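Local coordinates for pseudouridylate synthase RPUSD4, mitochondrial (Homo sapiens, PDB 5UBA), which catalyses the isomerisation of uridine to pseudouridine in mitochondrial RNAs, including a 16S ribosomal RNA site whose modification is needed for a functional mitochondrial ribosome, at residues W116-H121 with P212-H217; A173-Q178 with H199-H204; P249-A254 with P276-H281. All blocks are in the same frame, centred on the assembly; numbering follows the deposited sequence. Where two conformers were deposited one is given.

Contact 1: residues W116-H121 with P212-H217. With CA (calcium ion), chain E.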
# COMPACT_ATOMS: atom_id res chain seq x y z
N TRP A 116 6.65 -1.21 1.53
CA TRP A 116 7.18 -1.69 2.80
C TRP A 116 6.02 -1.85 3.76
O TRP A 116 5.15 -0.97 3.86
CB TRP A 116 8.19 -0.72 3.38
CG TRP A 116 9.55 -0.77 2.73
CD1 TRP A 116 9.93 -1.43 1.58
CD2 TRP A 116 10.72 -0.13 3.22
NE1 TRP A 116 11.27 -1.21 1.33
CE2 TRP A 116 11.78 -0.41 2.32
CE3 TRP A 116 10.98 0.67 4.33
CZ2 TRP A 116 13.06 0.08 2.50
CZ3 TRP A 116 12.28 1.14 4.52
CH2 TRP A 116 13.30 0.84 3.63
N ALA A 117 6.03 -2.96 4.51
CA ALA A 117 5.01 -3.24 5.51
C ALA A 117 5.65 -3.81 6.76
O ALA A 117 6.67 -4.49 6.69
CB ALA A 117 3.98 -4.21 4.99
N ILE A 118 5.05 -3.52 7.90
CA ILE A 118 5.36 -4.26 9.12
C ILE A 118 4.33 -5.33 9.27
O ILE A 118 3.13 -5.07 9.18
CB ILE A 118 5.34 -3.37 10.36
CG1 ILE A 118 6.39 -2.28 10.23
CG2 ILE A 118 5.56 -4.22 11.63
CD1 ILE A 118 6.44 -1.35 11.44
N THR A 119 4.79 -6.56 9.51
CA THR A 119 3.92 -7.71 9.68
C THR A 119 4.02 -8.24 11.08
O THR A 119 5.04 -8.12 11.74
CB THR A 119 4.21 -8.86 8.68
OG1 THR A 119 5.55 -9.34 8.86
CG2 THR A 119 4.05 -8.36 7.25
N VAL A 120 2.91 -8.78 11.50
CA VAL A 120 2.79 -9.55 12.72
C VAL A 120 3.23 -10.97 12.29
O VAL A 120 2.72 -11.50 11.30
CB VAL A 120 1.32 -9.54 13.19
CG1 VAL A 120 1.11 -10.45 14.39
CG2 VAL A 120 0.86 -8.11 13.46
N HIS A 121 4.19 -11.55 12.97
CA HIS A 121 4.80 -12.80 12.56
C HIS A 121 5.74 -12.56 11.40
O HIS A 121 5.62 -11.59 10.63
CB HIS A 121 3.80 -13.92 12.21
CG HIS A 121 2.66 -14.05 13.17
ND1 HIS A 121 2.85 -14.21 14.53
CD2 HIS A 121 1.32 -14.03 12.97
CE1 HIS A 121 1.67 -14.28 15.12
NE2 HIS A 121 0.73 -14.16 14.20
N PRO A 212 -0.24 -11.10 8.87
CA PRO A 212 -0.98 -9.88 8.51
C PRO A 212 -0.19 -8.63 8.81
O PRO A 212 0.63 -8.56 9.72
CB PRO A 212 -2.24 -9.94 9.36
CG PRO A 212 -1.87 -10.82 10.50
CD PRO A 212 -0.84 -11.80 10.01
N ILE A 213 -0.45 -7.59 8.03
CA ILE A 213 0.17 -6.31 8.29
C ILE A 213 -0.30 -5.76 9.63
O ILE A 213 -1.48 -5.91 9.99
CB ILE A 213 -0.16 -5.34 7.13
CG1 ILE A 213 0.42 -5.88 5.81
CG2 ILE A 213 0.36 -3.94 7.41
CD1 ILE A 213 0.12 -5.02 4.63
N LEU A 214 0.62 -5.11 10.35
CA LEU A 214 0.31 -4.45 11.61
C LEU A 214 -0.79 -3.41 11.36
O LEU A 214 -0.66 -2.57 10.46
CB LEU A 214 1.54 -3.75 12.18
CG LEU A 214 1.36 -3.00 13.50
CD1 LEU A 214 0.95 -3.93 14.64
CD2 LEU A 214 2.65 -2.29 13.85
N GLY A 215 -1.87 -3.49 12.13
CA GLY A 215 -2.99 -2.59 11.95
C GLY A 215 -4.04 -3.06 11.00
O GLY A 215 -5.00 -2.36 10.79
N ASP A 216 -3.87 -4.24 10.40
CA ASP A 216 -4.86 -4.74 9.45
C ASP A 216 -5.99 -5.47 10.18
O ASP A 216 -6.05 -6.69 10.19
CB ASP A 216 -4.23 -5.64 8.38
CG ASP A 216 -5.12 -5.77 7.18
OD1 ASP A 216 -6.34 -5.49 7.28
OD2 ASP A 216 -4.59 -6.09 6.09
N HIS A 217 -6.88 -4.69 10.75
CA HIS A 217 -8.00 -5.27 11.49
C HIS A 217 -8.88 -6.10 10.59
O HIS A 217 -9.28 -7.25 10.96
CB HIS A 217 -8.74 -4.16 12.22
CG HIS A 217 -7.81 -3.31 13.00
ND1 HIS A 217 -7.04 -3.81 14.01
CD2 HIS A 217 -7.41 -2.03 12.81
CE1 HIS A 217 -6.26 -2.86 14.48
NE2 HIS A 217 -6.44 -1.77 13.75
CA CA E . -9.89 -8.79 12.55
O HOH W 1 -9.25 -9.67 14.60
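T119 and I213 form a single beta bridge between the end of strand 112-120 and a loop that follows helix 200-209. Two backbone hydrogen bonds make it. L214 N gives to I118 O at 2.8 Å, and V120 N gives to P212 O at 2.9 Å. Both are nearly straight, at 172° and 173°. The same two carbonyls also take CA-H...O contacts: I213 CA lies 3.3 Å from I118 O, and T119 CA approaches P212 O.

Apolar contacts flank the bridge. A117 CB meets I213 CD1 at 4.0 Å. I118 and L214 lie side by side and point the same way, with I118 CG2 4.1 Å from L214 CB. V120 CB is only loosely near P212 CG, at 4.4 Å.

Within its own segment, T119 OG1, set between the backbone N and the carbonyl carbon (chi1 61°), bonds to H121 O at 2.9 Å.

Past the bridge, a type II turn runs from I213 to D216. H217 O then binds the calcium ion at 2.3 Å, together with the carbonyls of S220, N223 and A226 and a water. Backbone bonds and small apolar contacts thus hold a metal-binding loop to the C-terminal end of strand 112-120.

Contact 2: residues A173-Q178 with H199-H204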
# COMPACT_ATOMS: atom_id res chain seq x y z
N ALA A 173 -3.05 -13.18 -9.35
CA ALA A 173 -2.46 -12.29 -8.34
C ALA A 173 -1.11 -12.84 -7.94
O ALA A 173 -1.00 -14.00 -7.53
CB ALA A 173 -3.38 -12.21 -7.13
N VAL A 174 -0.07 -12.02 -8.07
CA VAL A 174 1.29 -12.40 -7.78
C VAL A 174 1.97 -11.27 -7.02
O VAL A 174 2.03 -10.13 -7.48
CB VAL A 174 2.04 -12.63 -9.08
CG1 VAL A 174 3.49 -12.99 -8.81
CG2 VAL A 174 1.33 -13.71 -9.89
N THR A 175 2.51 -11.63 -5.86
CA THR A 175 3.26 -10.73 -4.98
C THR A 175 4.61 -11.34 -4.66
O THR A 175 4.66 -12.44 -4.12
CB THR A 175 2.50 -10.58 -3.65
OG1 THR A 175 1.19 -10.08 -3.90
CG2 THR A 175 3.24 -9.64 -2.70
N GLN A 176 5.69 -10.64 -4.98
CA GLN A 176 7.03 -11.03 -4.54
C GLN A 176 7.25 -10.39 -3.18
O GLN A 176 6.79 -9.27 -2.94
CB GLN A 176 8.09 -10.59 -5.54
CG GLN A 176 7.86 -11.30 -6.87
CD GLN A 176 8.79 -10.90 -7.99
OE1 GLN A 176 9.76 -10.15 -7.81
NE2 GLN A 176 8.52 -11.45 -9.17
N TYR A 177 7.98 -11.07 -2.30
CA TYR A 177 8.30 -10.51 -0.99
C TYR A 177 9.67 -10.89 -0.51
O TYR A 177 10.20 -11.91 -0.90
CB TYR A 177 7.26 -10.92 0.05
CG TYR A 177 7.36 -12.37 0.45
CD1 TYR A 177 6.70 -13.37 -0.25
CD2 TYR A 177 8.13 -12.73 1.55
CE1 TYR A 177 6.81 -14.71 0.12
CE2 TYR A 177 8.23 -14.06 1.95
CZ TYR A 177 7.56 -15.03 1.23
OH TYR A 177 7.68 -16.39 1.60
N GLN A 178 10.22 -10.04 0.35
CA GLN A 178 11.52 -10.25 0.95
C GLN A 178 11.50 -9.61 2.32
O GLN A 178 11.29 -8.39 2.44
CB GLN A 178 12.58 -9.55 0.10
CG GLN A 178 13.96 -9.46 0.70
CD GLN A 178 14.64 -10.78 0.78
OE1 GLN A 178 14.98 -11.36 -0.25
NE2 GLN A 178 14.85 -11.28 2.00
N HIS A 199 -6.38 -4.98 -2.81
CA HIS A 199 -5.95 -5.53 -1.52
C HIS A 199 -5.02 -6.74 -1.62
O HIS A 199 -4.85 -7.47 -0.66
CB HIS A 199 -7.14 -5.86 -0.62
CG HIS A 199 -7.86 -4.65 -0.14
ND1 HIS A 199 -9.03 -4.73 0.58
CD2 HIS A 199 -7.58 -3.33 -0.27
CE1 HIS A 199 -9.43 -3.51 0.88
NE2 HIS A 199 -8.58 -2.64 0.37
N GLN A 200 -4.35 -6.92 -2.77
CA GLN A 200 -3.58 -8.14 -2.93
C GLN A 200 -2.46 -8.29 -1.91
O GLN A 200 -2.23 -9.37 -1.45
CB GLN A 200 -3.07 -8.34 -4.36
CG GLN A 200 -1.87 -7.58 -4.82
CD GLN A 200 -1.36 -8.16 -6.13
OE1 GLN A 200 -2.02 -7.99 -7.15
NE2 GLN A 200 -0.20 -8.84 -6.12
N LEU A 201 -1.76 -7.21 -1.57
CA LEU A 201 -0.67 -7.33 -0.58
C LEU A 201 -1.18 -7.77 0.78
O LEU A 201 -0.57 -8.63 1.44
CB LEU A 201 0.13 -6.02 -0.44
CG LEU A 201 0.78 -5.51 -1.72
CD1 LEU A 201 1.54 -4.23 -1.44
CD2 LEU A 201 1.67 -6.56 -2.36
N ARG A 202 -2.27 -7.15 1.20
CA ARG A 202 -2.87 -7.48 2.49
C ARG A 202 -3.39 -8.90 2.54
O ARG A 202 -3.18 -9.60 3.53
CB ARG A 202 -3.97 -6.47 2.82
CG ARG A 202 -3.43 -5.08 3.05
CD ARG A 202 -4.53 -4.05 2.98
NE ARG A 202 -5.41 -4.14 4.12
CZ ARG A 202 -6.48 -3.37 4.31
NH1 ARG A 202 -6.78 -2.43 3.42
NH2 ARG A 202 -7.23 -3.52 5.40
N VAL A 203 -4.06 -9.32 1.48
CA VAL A 203 -4.67 -10.67 1.43
C VAL A 203 -3.57 -11.72 1.27
O VAL A 203 -3.56 -12.73 1.99
CB VAL A 203 -5.73 -10.74 0.32
CG1 VAL A 203 -6.26 -12.16 0.10
CG2 VAL A 203 -6.87 -9.78 0.66
N HIS A 204 -2.60 -11.49 0.41
CA HIS A 204 -1.51 -12.45 0.28
C HIS A 204 -0.71 -12.60 1.57
O HIS A 204 -0.36 -13.71 1.97
CB HIS A 204 -0.61 -12.07 -0.87
CG HIS A 204 -1.10 -12.53 -2.20
ND1 HIS A 204 -0.50 -12.16 -3.37
CD2 HIS A 204 -2.09 -13.40 -2.53
CE1 HIS A 204 -1.09 -12.78 -4.38
NE2 HIS A 204 -2.07 -13.53 -3.90
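T175 faces three side chains of the helix, and its two branches do different work. OG1 meets H204 ND1 at 2.7 Å, at the edge of the imidazole and near its plane. Either atom could be the donor. The same hydroxyl accepts a bond from Q200 NE2 at 2.9 Å. The T175 side chain runs alongside those of Q200 and H204, pointing the opposite way. OG1 lies beside the backbone N (chi1 -58°), which places CG2 anti to it. That methyl presses on L201 CD2 at 3.5 Å, a tight carbon contact.

Q200 NE2 also reaches V174 O at 2.9 Å, but this bond is weak and bent to 132°. Q200 OE1 accepts from T195 OG1 and I197 N, which fixes the turn of the amide. The ring edge at H204 CE1 lies 3.4 Å from A173 O. H204 NE2 bonds to I132 O, so both ring nitrogens have partners.

Strand 175-178 and helix 200-204 cross at -65°, with axes 9.7 Å apart. This first part of helix 200-209 packs on the central mixed sheet of the pseudouridine synthase fold. Strands 127-130 and 186-193 flank strand 175-182, and I134 touches A173, Q200 and H204.

Contact 3: residues P249-A254 with P276-H281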
# COMPACT_ATOMS: atom_id res chain seq x y z
N PRO A 249 -3.04 2.16 13.20
CA PRO A 249 -3.22 2.28 11.75
C PRO A 249 -2.58 1.14 10.98
O PRO A 249 -1.63 0.51 11.45
CB PRO A 249 -2.50 3.56 11.40
CG PRO A 249 -1.41 3.63 12.41
CD PRO A 249 -2.04 3.13 13.68
N LEU A 250 -3.07 0.90 9.78
CA LEU A 250 -2.34 0.02 8.85
C LEU A 250 -0.93 0.56 8.61
O LEU A 250 -0.72 1.76 8.56
CB LEU A 250 -3.08 -0.07 7.53
CG LEU A 250 -2.63 -1.19 6.59
CD1 LEU A 250 -3.04 -2.58 7.09
CD2 LEU A 250 -3.23 -0.91 5.22
N HIS A 251 0.05 -0.35 8.49
CA HIS A 251 1.45 -0.03 8.22
C HIS A 251 1.82 -0.56 6.84
O HIS A 251 2.53 -1.56 6.70
CB HIS A 251 2.38 -0.61 9.29
CG HIS A 251 2.29 0.09 10.61
ND1 HIS A 251 1.14 0.14 11.36
CD2 HIS A 251 3.24 0.74 11.32
CE1 HIS A 251 1.38 0.82 12.48
NE2 HIS A 251 2.63 1.21 12.46
N LEU A 252 1.37 0.15 5.82
CA LEU A 252 1.64 -0.20 4.40
C LEU A 252 2.01 1.05 3.62
O LEU A 252 1.16 1.93 3.44
CB LEU A 252 0.44 -0.90 3.79
CG LEU A 252 0.57 -1.30 2.30
CD1 LEU A 252 1.72 -2.27 2.10
CD2 LEU A 252 -0.71 -1.92 1.79
N HIS A 253 3.26 1.13 3.21
CA HIS A 253 3.85 2.31 2.58
C HIS A 253 4.32 2.00 1.15
O HIS A 253 5.08 1.04 0.93
CB HIS A 253 5.04 2.75 3.42
CG HIS A 253 5.77 3.94 2.88
ND1 HIS A 253 5.19 5.20 2.78
CD2 HIS A 253 7.03 4.07 2.44
CE1 HIS A 253 6.09 6.04 2.33
NE2 HIS A 253 7.22 5.39 2.10
N ALA A 254 3.89 2.85 0.21
CA ALA A 254 4.39 2.79 -1.17
C ALA A 254 5.75 3.50 -1.16
O ALA A 254 5.85 4.74 -1.18
CB ALA A 254 3.40 3.46 -2.12
N PRO A 276 6.47 7.27 6.85
CA PRO A 276 5.78 8.20 7.77
C PRO A 276 6.31 8.06 9.19
O PRO A 276 6.77 6.99 9.58
CB PRO A 276 4.31 7.78 7.71
CG PRO A 276 4.21 6.68 6.73
CD PRO A 276 5.56 6.25 6.30
N ARG A 277 6.27 9.14 9.94
CA ARG A 277 6.80 9.12 11.30
C ARG A 277 6.16 8.02 12.18
O ARG A 277 6.87 7.37 12.96
CB ARG A 277 6.68 10.50 11.94
CG ARG A 277 7.72 11.47 11.40
CD ARG A 277 9.13 11.10 11.82
N PHE A 278 4.86 7.74 12.02
CA PHE A 278 4.22 6.68 12.80
C PHE A 278 4.82 5.29 12.54
O PHE A 278 4.93 4.44 13.41
CB PHE A 278 2.70 6.63 12.66
CG PHE A 278 2.20 6.00 11.38
CD1 PHE A 278 1.91 4.64 11.32
CD2 PHE A 278 1.94 6.78 10.27
CE1 PHE A 278 1.41 4.08 10.15
CE2 PHE A 278 1.45 6.22 9.09
CZ PHE A 278 1.18 4.86 9.06
N PHE A 279 5.18 5.08 11.29
CA PHE A 279 5.75 3.81 10.84
C PHE A 279 7.17 3.71 11.38
O PHE A 279 7.55 2.66 11.90
CB PHE A 279 5.66 3.79 9.29
CG PHE A 279 5.93 2.45 8.61
CD1 PHE A 279 7.08 1.67 8.85
CD2 PHE A 279 5.05 2.02 7.62
CE1 PHE A 279 7.30 0.49 8.15
CE2 PHE A 279 5.29 0.84 6.91
CZ PHE A 279 6.40 0.09 7.17
N VAL A 280 7.94 4.78 11.27
CA VAL A 280 9.29 4.85 11.87
C VAL A 280 9.23 4.52 13.37
O VAL A 280 10.08 3.76 13.87
CB VAL A 280 9.93 6.22 11.65
CG1 VAL A 280 11.26 6.31 12.39
CG2 VAL A 280 10.17 6.46 10.16
N HIS A 281 8.24 5.08 14.06
CA HIS A 281 8.07 4.86 15.50
C HIS A 281 7.80 3.40 15.79
O HIS A 281 8.47 2.80 16.64
CB HIS A 281 6.94 5.73 16.04
CG HIS A 281 6.75 5.61 17.52
ND1 HIS A 281 7.62 6.17 18.43
CD2 HIS A 281 5.78 5.01 18.25
CE1 HIS A 281 7.20 5.91 19.66
NE2 HIS A 281 6.08 5.21 19.57
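The chain runs through P249-L250 into strand 252-259 and passes the first turn of helix 277-285, with H251 CA 6.3 Å from F279 CA and no hydrogen bond between the segments. H251, F278 and F279 form an aromatic cluster that packs this helix against the central sheet of the pseudouridine synthase fold.

F278 turns its edge to the face of H251. The pair is T-shaped, with centroids 5.1 Å apart and planes at 76°. F278 CG sits between its backbone N and carbonyl carbon (chi1 78°), which swings the ring across the imidazole. The same ring meets P249 CG through CE1 at 3.6 Å, and its edge lies near L250 O.

F279 lies obliquely to the imidazole and puts CE2 against the backbone of H251, 3.7 Å from H251 O.

H251 NE2 bonds to S282 OG of the helix, and H251 ND1 makes weak bonds to P249 O and L214 O. H253 ND1 pairs with T87 OG1, and H253 NE2 with C273 O. These fix the H253 ring for a CH-pi contact, in which P276 CD stands over its face, 4.1 Å from the centroid.

How the contacts relate
All three contacts reach the same mixed sheet. Contact 2 is nested in the chain between the segments of contact 1, and contact 3 follows both. Contacts 1 and 3 are closest, with centres about 10 Å apart. W116 N lies 2.8 Å from H253 O, and L214 O lies 3.0 Å from H251 N, both probable hydrogen bonds. Contacts 1 and 2 meet in a salt bridge, D216 OD1 to R202 NH2 at 2.9 Å. Contacts 2 and 3 meet by packing, L201 CD1 on L252 CD1 and R202 NE beside L250 CD2. All approach D83, the probable active-site residue: side chains of L252, L201 and I213 lie about 6, 8 and 9 Å from its own, and H199 touches it.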